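Local coordinates for protein chemotaxis transducer (Pseudomonas aeruginosa, PDB 6GCV) that probably senses nitrate by binding it directly at its PilJ-type ligand-binding domain and so directs chemotaxis of the bacterium, at residues 14-28 against 126-138. Numbering follows the deposited sequence.
Sequences MSISPETINVAGAQR and LNNLVSLMSARAD. With NO3 (nitrate ion), chain D.
The nitrate site of this PilJ-type four-helix bundle lies where helix 18-42 runs antiparallel to helix 112-137, their local axes 8.7 Å apart at closest approach, and Arg28 joins anion to partner helix. Bent at chi3 (-64°), its chain slides past Leu126 and sets the guanidinium edge-on to the nitrate. Arg28 NH2 gives a nearly straight bond to nitrate O1 (2.9 Å, 179°), while the single N-H of Arg28 NE is shared between nitrate O3 and Gly25 O. Arg28 NH1 donates to Asn127 OD1 (2.9 Å), nearly in line with the amide C=O, and Val130 CG1 lies over one guanidinium face; the bonds at the edge limit the group's rotation. Farther along, Ala24 CB rests on Met133 SD (3.6 Å), Thr20 CG2 meets Met133 CE, and Ile21 runs past Met133 in the opposite direction, CD1 against CB. Near the modelled chain ends Ile16 CG1 presses tightly on Ala137 CB (3.5 Å), and Ser15 N bonds Ala137 O weakly. Arg28 of the second subunit also binds the nitrate, placing the anion at the dimer interface; that subunit's Asn22 OD1 accepts from Arg28 NH1 of this chain. Helix 48-67 packs against Gln27, whose NE2 bonds Tyr58 O, and against Leu126, which also touches Val89 of helix 80-103.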
loop_
_atom_site.group_PDB
_atom_site.type_symbol
_atom_site.label_atom_id
_atom_site.label_comp_id
_atom_site.label_asym_id
_atom_site.label_seq_id
_atom_site.Cartn_x
_atom_site.Cartn_y
_atom_site.Cartn_z
ATOM N N MET A 14 -20.241 12.330 1.970
ATOM C CA MET A 14 -19.579 11.465 2.994
ATOM C C MET A 14 -19.905 11.917 4.417
ATOM O O MET A 14 -19.839 13.106 4.731
ATOM C CB MET A 14 -18.061 11.444 2.796
ATOM C CG MET A 14 -17.598 10.686 1.562
ATOM S SD MET A 14 -15.800 10.642 1.394
ATOM C CE MET A 14 -15.332 9.563 2.744
ATOM N N SER A 15 -20.255 10.958 5.270
ATOM C CA SER A 15 -20.554 11.232 6.692
ATOM C C SER A 15 -19.286 11.198 7.565
ATOM O O SER A 15 -19.231 11.820 8.624
ATOM C CB SER A 15 -21.615 10.261 7.214
ATOM O OG SER A 15 -21.304 8.931 6.868
ATOM N N ILE A 16 -18.264 10.494 7.104
ATOM C CA ILE A 16 -16.964 10.508 7.781
ATOM C C ILE A 16 -16.013 11.422 7.017
ATOM O O ILE A 16 -16.222 11.696 5.833
ATOM C CB ILE A 16 -16.379 9.088 7.897
ATOM C CG1 ILE A 16 -16.035 8.520 6.509
ATOM C CG2 ILE A 16 -17.367 8.198 8.633
ATOM C CD1 ILE A 16 -15.398 7.160 6.521
ATOM N N SER A 17 -14.938 11.854 7.673
ATOM C CA SER A 17 -13.962 12.698 7.021
ATOM C C SER A 17 -13.213 11.922 5.950
ATOM O O SER A 17 -12.986 10.716 6.114
ATOM C CB SER A 17 -12.947 13.211 8.034
ATOM O OG SER A 17 -12.190 12.135 8.532
ATOM N N PRO A 18 -12.782 12.615 4.887
ATOM C CA PRO A 18 -11.935 11.952 3.901
ATOM C C PRO A 18 -10.689 11.360 4.533
ATOM O O PRO A 18 -10.218 10.318 4.072
ATOM C CB PRO A 18 -11.566 13.082 2.935
ATOM C CG PRO A 18 -12.686 14.049 3.050
ATOM C CD PRO A 18 -13.166 13.979 4.480
ATOM N N GLU A 19 -10.141 12.025 5.556
ATOM C CA GLU A 19 -8.941 11.525 6.203
ATOM C C GLU A 19 -9.180 10.145 6.842
ATOM O O GLU A 19 -8.270 9.323 6.898
ATOM C CB GLU A 19 -8.419 12.535 7.211
ATOM C CG GLU A 19 -7.281 12.044 8.093
ATOM C CD GLU A 19 -5.981 11.739 7.414
ATOM O OE1 GLU A 19 -5.875 11.675 6.187
ATOM O OE2 GLU A 19 -5.015 11.520 8.188
ATOM N N THR A 20 -10.406 9.877 7.312
ATOM C CA THR A 20 -10.701 8.553 7.879
ATOM C C THR A 20 -10.473 7.452 6.824
ATOM O O THR A 20 -9.841 6.424 7.084
ATOM C CB THR A 20 -12.138 8.482 8.425
ATOM O OG1 THR A 20 -12.330 9.535 9.378
ATOM C CG2 THR A 20 -12.444 7.167 9.058
ATOM N N ILE A 21 -10.995 7.692 5.623
ATOM C CA ILE A 21 -10.850 6.746 4.522
ATOM C C ILE A 21 -9.383 6.679 4.044
ATOM O O ILE A 21 -8.878 5.613 3.702
ATOM C CB ILE A 21 -11.832 7.060 3.369
ATOM C CG1 ILE A 21 -13.287 6.975 3.838
ATOM C CG2 ILE A 21 -11.598 6.140 2.177
ATOM C CD1 ILE A 21 -13.706 5.623 4.353
ATOM N N ASN A 22 -8.705 7.820 4.036
ATOM C CA ASN A 22 -7.286 7.857 3.690
ATOM C C ASN A 22 -6.444 6.987 4.613
ATOM O O ASN A 22 -5.608 6.198 4.159
ATOM C CB ASN A 22 -6.749 9.282 3.689
ATOM C CG ASN A 22 -5.314 9.357 3.252
ATOM O OD1 ASN A 22 -4.956 8.774 2.230
ATOM N ND2 ASN A 22 -4.473 10.017 4.031
ATOM N N VAL A 23 -6.682 7.120 5.921
ATOM C CA VAL A 23 -5.927 6.374 6.908
ATOM C C VAL A 23 -6.194 4.873 6.773
ATOM O O VAL A 23 -5.261 4.060 6.821
ATOM C CB VAL A 23 -6.220 6.922 8.313
ATOM C CG1 VAL A 23 -5.803 5.980 9.409
ATOM C CG2 VAL A 23 -5.557 8.275 8.488
ATOM N N ALA A 24 -7.457 4.511 6.578
ATOM C CA ALA A 24 -7.772 3.098 6.391
ATOM C C ALA A 24 -7.112 2.549 5.097
ATOM O O ALA A 24 -6.558 1.463 5.085
ATOM C CB ALA A 24 -9.282 2.899 6.374
ATOM N N GLY A 25 -7.211 3.304 3.994
ATOM C CA GLY A 25 -6.579 2.859 2.776
ATOM C C GLY A 25 -5.074 2.705 2.922
ATOM O O GLY A 25 -4.499 1.707 2.437
ATOM N N ALA A 26 -4.442 3.647 3.611
ATOM C CA ALA A 26 -2.994 3.593 3.785
ATOM C C ALA A 26 -2.553 2.349 4.557
ATOM O O ALA A 26 -1.417 1.921 4.392
ATOM C CB ALA A 26 -2.472 4.866 4.420
ATOM N N GLN A 27 -3.437 1.768 5.373
ATOM C CA GLN A 27 -3.082 0.509 6.038
ATOM C C GLN A 27 -2.703 -0.558 5.011
ATOM O O GLN A 27 -1.852 -1.413 5.248
ATOM C CB GLN A 27 -4.233 -0.019 6.890
ATOM C CG GLN A 27 -4.676 0.850 8.055
ATOM C CD GLN A 27 -3.593 0.999 9.097
ATOM O OE1 GLN A 27 -2.571 1.668 8.864
ATOM N NE2 GLN A 27 -3.816 0.403 10.287
ATOM N N ARG A 28 -3.428 -0.576 3.893
ATOM C CA ARG A 28 -3.149 -1.524 2.821
ATOM C C ARG A 28 -1.701 -1.382 2.363
ATOM O O ARG A 28 -0.935 -2.360 2.299
ATOM C CB ARG A 28 -4.077 -1.302 1.623
ATOM C CG ARG A 28 -5.572 -1.411 1.940
ATOM C CD ARG A 28 -6.439 -1.197 0.707
ATOM N NE ARG A 28 -6.292 0.167 0.192
ATOM C CZ ARG A 28 -7.141 0.720 -0.682
ATOM N NH1 ARG A 28 -8.215 0.056 -1.073
ATOM N NH2 ARG A 28 -6.943 1.965 -1.111
ATOM N N LEU A 126 -7.762 -5.896 4.843
ATOM C CA LEU A 126 -7.707 -4.451 4.937
ATOM C C LEU A 126 -8.501 -3.799 3.826
ATOM O O LEU A 126 -9.158 -2.792 4.023
ATOM C CB LEU A 126 -6.255 -3.965 4.917
ATOM C CG LEU A 126 -5.448 -4.307 6.155
ATOM C CD1 LEU A 126 -3.955 -4.135 5.909
ATOM C CD2 LEU A 126 -5.925 -3.506 7.357
ATOM N N ASN A 127 -8.406 -4.355 2.624
ATOM C CA ASN A 127 -9.219 -3.845 1.536
ATOM C C ASN A 127 -10.703 -4.023 1.854
ATOM O O ASN A 127 -11.519 -3.140 1.560
ATOM C CB ASN A 127 -8.860 -4.552 0.251
ATOM C CG ASN A 127 -9.414 -3.848 -0.931
ATOM O OD1 ASN A 127 -9.242 -2.635 -1.090
ATOM N ND2 ASN A 127 -10.063 -4.595 -1.775
ATOM N N ASN A 128 -11.071 -5.169 2.441
ATOM C CA ASN A 128 -12.462 -5.371 2.826
ATOM C C ASN A 128 -12.915 -4.330 3.868
ATOM O O ASN A 128 -14.043 -3.855 3.841
ATOM C CB ASN A 128 -12.700 -6.779 3.362
ATOM C CG ASN A 128 -12.550 -7.852 2.294
ATOM O OD1 ASN A 128 -12.619 -7.563 1.091
ATOM N ND2 ASN A 128 -12.340 -9.107 2.722
ATOM N N LEU A 129 -12.040 -3.984 4.799
ATOM C CA LEU A 129 -12.340 -2.940 5.785
ATOM C C LEU A 129 -12.619 -1.613 5.105
ATOM O O LEU A 129 -13.629 -0.953 5.412
ATOM C CB LEU A 129 -11.222 -2.814 6.824
ATOM C CG LEU A 129 -11.381 -1.690 7.859
ATOM C CD1 LEU A 129 -12.616 -1.885 8.700
ATOM C CD2 LEU A 129 -10.141 -1.550 8.730
ATOM N N VAL A 130 -11.745 -1.223 4.178
ATOM C CA VAL A 130 -11.951 0.004 3.417
ATOM C C VAL A 130 -13.303 -0.024 2.704
ATOM O O VAL A 130 -14.054 0.941 2.730
ATOM C CB VAL A 130 -10.805 0.226 2.378
ATOM C CG1 VAL A 130 -11.125 1.367 1.415
ATOM C CG2 VAL A 130 -9.508 0.496 3.111
ATOM N N SER A 131 -13.611 -1.131 2.063
ATOM C CA SER A 131 -14.882 -1.267 1.334
ATOM C C SER A 131 -16.073 -1.083 2.259
ATOM O O SER A 131 -17.040 -0.384 1.908
ATOM C CB SER A 131 -14.967 -2.633 0.677
ATOM O OG SER A 131 -14.018 -2.739 -0.374
ATOM N N LEU A 132 -16.038 -1.714 3.423
ATOM C CA LEU A 132 -17.163 -1.570 4.364
ATOM C C LEU A 132 -17.300 -0.129 4.848
ATOM O O LEU A 132 -18.419 0.399 5.006
ATOM C CB LEU A 132 -16.973 -2.496 5.560
ATOM C CG LEU A 132 -17.089 -3.986 5.271
ATOM C CD1 LEU A 132 -16.653 -4.743 6.520
ATOM C CD2 LEU A 132 -18.497 -4.388 4.897
ATOM N N MET A 133 -16.167 0.497 5.132
ATOM C CA MET A 133 -16.170 1.906 5.579
ATOM C C MET A 133 -16.747 2.818 4.517
ATOM O O MET A 133 -17.593 3.662 4.820
ATOM C CB MET A 133 -14.778 2.357 5.977
ATOM C CG MET A 133 -14.287 1.700 7.259
ATOM S SD MET A 133 -12.541 2.051 7.595
ATOM C CE MET A 133 -12.593 3.806 7.901
ATOM N N SER A 134 -16.337 2.602 3.269
ATOM C CA SER A 134 -16.817 3.433 2.179
ATOM C C SER A 134 -18.296 3.213 1.915
ATOM O O SER A 134 -19.020 4.147 1.631
ATOM C CB SER A 134 -16.011 3.162 0.916
ATOM O OG SER A 134 -14.731 3.661 1.105
ATOM N N ALA A 135 -18.746 1.971 2.028
ATOM C CA ALA A 135 -20.158 1.678 1.810
ATOM C C ALA A 135 -21.042 2.469 2.789
ATOM O O ALA A 135 -22.023 2.965 2.442
ATOM C CB ALA A 135 -20.432 0.190 1.944
ATOM N N ARG A 136 -20.519 2.476 4.051
ATOM C CA ARG A 136 -21.317 3.170 5.092
ATOM C C ARG A 136 -21.224 4.678 4.911
ATOM O O ARG A 136 -22.208 5.382 5.083
ATOM C CB ARG A 136 -20.788 2.792 6.483
ATOM C CG ARG A 136 -21.418 3.504 7.669
ATOM C CD ARG A 136 -22.929 3.598 7.634
ATOM N NE ARG A 136 -23.389 4.166 8.890
ATOM C CZ ARG A 136 -23.509 5.464 9.111
ATOM N NH1 ARG A 136 -23.275 6.316 8.126
ATOM N NH2 ARG A 136 -23.908 5.896 10.297
ATOM N N ALA A 137 -20.039 5.169 4.569
ATOM C CA ALA A 137 -19.801 6.603 4.473
ATOM C C ALA A 137 -20.425 7.251 3.236
ATOM O O ALA A 137 -20.845 8.378 3.289
ATOM C CB ALA A 137 -18.303 6.866 4.496
ATOM N N ASP A 138 -20.471 6.525 2.127
ATOM C CA ASP A 138 -20.763 7.123 0.813
ATOM C C ASP A 138 -22.212 7.051 0.408
ATOM O O ASP A 138 -22.912 6.109 0.750
ATOM C CB ASP A 138 -19.958 6.425 -0.278
ATOM C CG ASP A 138 -18.463 6.503 -0.050
ATOM O OD1 ASP A 138 -18.017 7.290 0.810
ATOM O OD2 ASP A 138 -17.731 5.767 -0.743
HETATM N N NO3 D . -3.706 2.741 -0.100
HETATM O O1 NO3 D . -4.681 3.513 -0.117
HETATM O O2 NO3 D . -2.537 3.170 0.243
HETATM O O3 NO3 D . -3.751 1.510 -0.427
HETATM O O HOH W 1 -21.831 10.489 1.140
#